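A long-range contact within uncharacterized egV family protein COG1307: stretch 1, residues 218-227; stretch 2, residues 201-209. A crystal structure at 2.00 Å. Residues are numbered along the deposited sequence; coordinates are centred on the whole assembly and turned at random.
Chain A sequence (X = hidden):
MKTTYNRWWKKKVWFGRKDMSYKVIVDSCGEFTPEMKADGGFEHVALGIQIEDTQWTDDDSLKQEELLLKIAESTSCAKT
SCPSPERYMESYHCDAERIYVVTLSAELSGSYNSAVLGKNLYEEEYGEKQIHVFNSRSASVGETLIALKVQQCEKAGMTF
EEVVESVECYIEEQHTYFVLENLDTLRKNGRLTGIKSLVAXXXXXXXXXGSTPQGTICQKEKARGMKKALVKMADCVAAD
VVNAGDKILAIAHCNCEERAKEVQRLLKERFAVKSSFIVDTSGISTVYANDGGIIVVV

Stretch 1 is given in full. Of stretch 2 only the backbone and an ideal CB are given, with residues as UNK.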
# COMPACT_ATOMS: atom_id res chain seq x y z
N CYS A 218 -12.34 -6.14 5.06
CA CYS A 218 -13.28 -6.87 5.95
C CYS A 218 -12.71 -6.91 7.39
O CYS A 218 -11.55 -6.60 7.64
CB CYS A 218 -13.51 -8.30 5.45
SG CYS A 218 -11.99 -9.38 5.46
N GLN A 219 -13.57 -7.28 8.32
CA GLN A 219 -13.14 -7.56 9.68
C GLN A 219 -12.81 -9.05 9.84
O GLN A 219 -13.61 -9.92 9.51
CB GLN A 219 -14.22 -7.11 10.64
CG GLN A 219 -13.77 -7.28 12.07
CD GLN A 219 -14.66 -6.58 13.04
OE1 GLN A 219 -14.87 -7.08 14.12
NE2 GLN A 219 -15.18 -5.45 12.68
N LYS A 220 -11.62 -9.34 10.31
CA LYS A 220 -11.14 -10.69 10.53
C LYS A 220 -11.32 -11.14 11.96
O LYS A 220 -11.43 -12.32 12.21
CB LYS A 220 -9.64 -10.74 10.24
CG LYS A 220 -9.23 -10.20 8.87
CD LYS A 220 -9.75 -11.08 7.78
CE LYS A 220 -8.86 -12.29 7.55
NZ LYS A 220 -9.49 -13.23 6.53
N GLU A 221 -11.27 -10.20 12.91
CA GLU A 221 -11.30 -10.52 14.36
C GLU A 221 -11.46 -9.23 15.14
O GLU A 221 -11.56 -8.15 14.56
CB GLU A 221 -10.00 -11.21 14.81
CG GLU A 221 -10.10 -12.69 14.97
CD GLU A 221 -10.90 -13.12 16.21
OE1 GLU A 221 -10.94 -14.33 16.46
OE2 GLU A 221 -11.45 -12.28 16.97
N LYS A 222 -11.42 -9.35 16.46
CA LYS A 222 -11.43 -8.22 17.33
C LYS A 222 -10.94 -8.65 18.70
O LYS A 222 -10.94 -9.83 19.02
CB LYS A 222 -12.84 -7.64 17.49
CG LYS A 222 -13.79 -8.61 18.18
CD LYS A 222 -15.16 -7.99 18.30
CE LYS A 222 -16.09 -8.95 19.06
NZ LYS A 222 -17.49 -8.39 18.92
N ALA A 223 -10.52 -7.67 19.47
CA ALA A 223 -9.99 -7.90 20.80
C ALA A 223 -10.12 -6.63 21.61
O ALA A 223 -10.09 -5.52 21.05
CB ALA A 223 -8.53 -8.32 20.73
N ARG A 224 -10.15 -6.78 22.94
CA ARG A 224 -10.10 -5.63 23.83
C ARG A 224 -8.70 -5.16 24.07
O ARG A 224 -7.89 -5.87 24.62
CB ARG A 224 -10.78 -5.94 25.16
CG ARG A 224 -12.22 -6.22 25.00
CD ARG A 224 -12.92 -6.18 26.35
NE ARG A 224 -14.33 -6.43 26.17
CZ ARG A 224 -15.20 -6.55 27.17
NH1 ARG A 224 -14.83 -6.43 28.44
NH2 ARG A 224 -16.46 -6.79 26.89
N GLY A 225 -8.40 -3.96 23.65
CA GLY A 225 -7.08 -3.40 23.78
C GLY A 225 -6.09 -3.83 22.70
O GLY A 225 -6.17 -4.92 22.12
N MSE A 226 -5.12 -2.97 22.49
CA MSE A 226 -4.19 -3.10 21.39
C MSE A 226 -3.28 -4.31 21.56
O MSE A 226 -2.87 -4.93 20.59
CB MSE A 226 -3.39 -1.80 21.34
CG MSE A 226 -2.47 -1.68 20.28
SE MSE A 226 -3.19 -1.97 18.53
CE MSE A 226 -4.62 -0.60 18.51
N LYS A 227 -2.91 -4.62 22.81
CA LYS A 227 -1.96 -5.69 23.05
C LYS A 227 -2.54 -7.03 22.61
O LYS A 227 -1.86 -7.82 21.91
CB LYS A 227 -1.61 -5.76 24.53
CG LYS A 227 -0.50 -6.78 24.82
CD LYS A 227 -0.17 -6.82 26.32
CE LYS A 227 -0.27 -8.23 26.88
NZ LYS A 227 -1.69 -8.79 26.79
N UNK A 201 -19.74 -1.74 21.34
CA UNK A 201 -19.46 -2.44 22.60
C UNK A 201 -18.35 -1.77 23.41
O UNK A 201 -18.28 -0.54 23.46
CB UNK A 201 -19.08 -3.89 22.31
N UNK A 202 -17.48 -2.59 24.02
CA UNK A 202 -16.37 -2.10 24.86
C UNK A 202 -15.58 -0.99 24.17
O UNK A 202 -15.19 -1.12 23.02
CB UNK A 202 -15.43 -3.25 25.22
N UNK A 203 -15.32 0.09 24.90
CA UNK A 203 -14.64 1.25 24.31
C UNK A 203 -13.18 1.00 23.86
O UNK A 203 -12.65 1.77 23.05
CB UNK A 203 -14.65 2.39 25.33
N UNK A 204 -12.55 -0.07 24.38
CA UNK A 204 -11.20 -0.43 23.96
C UNK A 204 -11.16 -1.56 22.92
O UNK A 204 -10.08 -2.08 22.64
CB UNK A 204 -10.38 -0.84 25.19
N UNK A 205 -12.31 -1.95 22.36
CA UNK A 205 -12.33 -2.98 21.32
C UNK A 205 -11.53 -2.53 20.10
O UNK A 205 -11.67 -1.41 19.68
CB UNK A 205 -13.77 -3.31 20.92
N UNK A 206 -10.65 -3.37 19.61
CA UNK A 206 -9.87 -3.04 18.41
C UNK A 206 -10.17 -4.12 17.36
O UNK A 206 -9.79 -5.26 17.56
CB UNK A 206 -8.37 -2.96 18.72
N UNK A 207 -10.86 -3.77 16.24
CA UNK A 207 -10.98 -4.69 15.13
C UNK A 207 -9.64 -5.04 14.48
O UNK A 207 -8.78 -4.17 14.30
CB UNK A 207 -11.92 -4.10 14.08
N UNK A 208 -9.46 -6.30 14.14
CA UNK A 208 -8.38 -6.70 13.28
C UNK A 208 -8.99 -6.73 11.88
O UNK A 208 -9.94 -7.48 11.61
CB UNK A 208 -7.77 -8.04 13.69
N UNK A 209 -8.48 -5.88 11.00
CA UNK A 209 -9.08 -5.75 9.67
C UNK A 209 -8.14 -6.40 8.67
O UNK A 209 -6.98 -6.67 8.97
CB UNK A 209 -9.34 -4.29 9.31

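Strand 218-224 and the strand formed by positions 205-209 run antiparallel, their N-to-C directions 156° apart; in the extended backbone of positions 205-209, successive CB atoms fall on alternate faces of the sheet.

Position 201 has phi/psi of -75/-140, and an ideal CB would have no atom of stretch 1 within 5.5 Å. Stretch 1 leaves room for a CB, but these backbone angles are unusual for most residues and taken more easily by glycine; the deposited residue is Gly-201.

At 202 the CB points toward stretch 1, its ideal position 3.5 Å from Arg-224 NE. A small side chain, or one able to lie against a guanidinium, would suit. Ala-202 is found, with its CB over one face of that group. Its carbonyl opens a type I turn, accepting a hydrogen bond from N of 205 (N to O 3.1 Å).

The second turn position, 203, is out of reach, and stretch 1 sets no preference there; it is Leu-203.

At 204 the backbone is at -100/10 and the CB points sideways, 4.0 Å from Gly-225 N. A short polar side chain is plausible at such a turn, though others would fit. Asn-204 places ND2 3.8 Å from Arg-224 CB, a packing contact. The backbone gives the stronger link: Gly-225 N donates to Asn-204 O at 2.7 Å.

The CB of 205 lies on the face that carries Lys-222 and Arg-224. The aliphatic parts of those two chains offer a hydrophobic surface, suited to a branched or longer apolar residue. Ile-205 brings CD1 to 3.9 Å from Arg-224 CG and 4.1 Å from Lys-222 CD.

Position 206 points to the other face, beside Ala-223, its ideal CB 4.4 Å from Met-226 CE. Gly-225 and the end of Met-226 offer a surface for a long, flexible chain with an apolar stem. Lys-206 runs along it, with CG 3.9 Å from Gly-225 C and CE 3.4 Å from Met-226 CE. Its backbone makes a reciprocal pair with Ala-223: Lys-206 N to Ala-223 O is 2.6 Å, and Ala-223 N to Lys-206 O is 3.2 Å.

At 207 phi is -63°, and N is not used in a hydrogen bond to stretch 1, as expected at a non-hydrogen-bonded pair with Lys-222. Proline is therefore allowed, although compact residues such as valine would also suit. Pro-207 sets CB 3.9 Å from Gln-219 NE2.

The ideal CB at 208 shares a face with Glu-221 and lies 4.8 Å from Lys-220 CB. A beta-branched aliphatic would suit this strand site, as would leucine. Ile-208 packs CB 4.0 Å from Glu-221 CB and reaches Lys-222 CA with CD1 at 3.6 Å. Ile-208 N donates to Glu-221 O at 2.8 Å. At the beta bulge Ile-208 O accepts twice, from Lys-220 N at 2.8 Å and Glu-221 N at 3.3 Å.

Finally, 209 pairs with Gln-219, CA to CA 4.4 Å, with its CB on the same face as that glutamine. A long apolar chain could lie along the glutamine stem. The deposited Met-209 is selenomethionine; its SE comes 3.9 Å from Gln-219 CA and 4.0 Å from Gln-219 CB.

Stretch 2 (201-209) GALNIKPIM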
# COMPACT_ATOMS: atom_id res chain seq x y z
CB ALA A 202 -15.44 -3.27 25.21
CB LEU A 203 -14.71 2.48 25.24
CG LEU A 203 -16.00 3.33 25.15
CD1 LEU A 203 -16.02 4.43 26.22
CD2 LEU A 203 -16.20 3.93 23.73
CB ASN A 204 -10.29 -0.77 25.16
CG ASN A 204 -10.81 -1.94 26.00
OD1 ASN A 204 -12.02 -2.25 25.99
ND2 ASN A 204 -9.90 -2.57 26.77
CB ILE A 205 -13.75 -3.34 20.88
CG1 ILE A 205 -14.26 -4.46 21.76
CG2 ILE A 205 -13.73 -4.10 19.60
CD1 ILE A 205 -13.63 -5.79 21.34
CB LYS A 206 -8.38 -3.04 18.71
CG LYS A 206 -7.91 -2.10 19.77
CD LYS A 206 -8.16 -0.67 19.40
CE LYS A 206 -7.39 0.26 20.25
NZ LYS A 206 -8.18 0.71 21.41
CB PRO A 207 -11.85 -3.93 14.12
CG PRO A 207 -12.50 -2.86 14.88
CD PRO A 207 -11.59 -2.51 16.00
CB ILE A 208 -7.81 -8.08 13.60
CG1 ILE A 208 -7.08 -8.10 14.97
CG2 ILE A 208 -6.81 -8.47 12.49
CD1 ILE A 208 -8.02 -7.98 16.19
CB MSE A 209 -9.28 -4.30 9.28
CG MSE A 209 -10.01 -3.45 10.28
SE MSE A 209 -11.87 -3.93 10.37
CE MSE A 209 -12.46 -3.44 8.64
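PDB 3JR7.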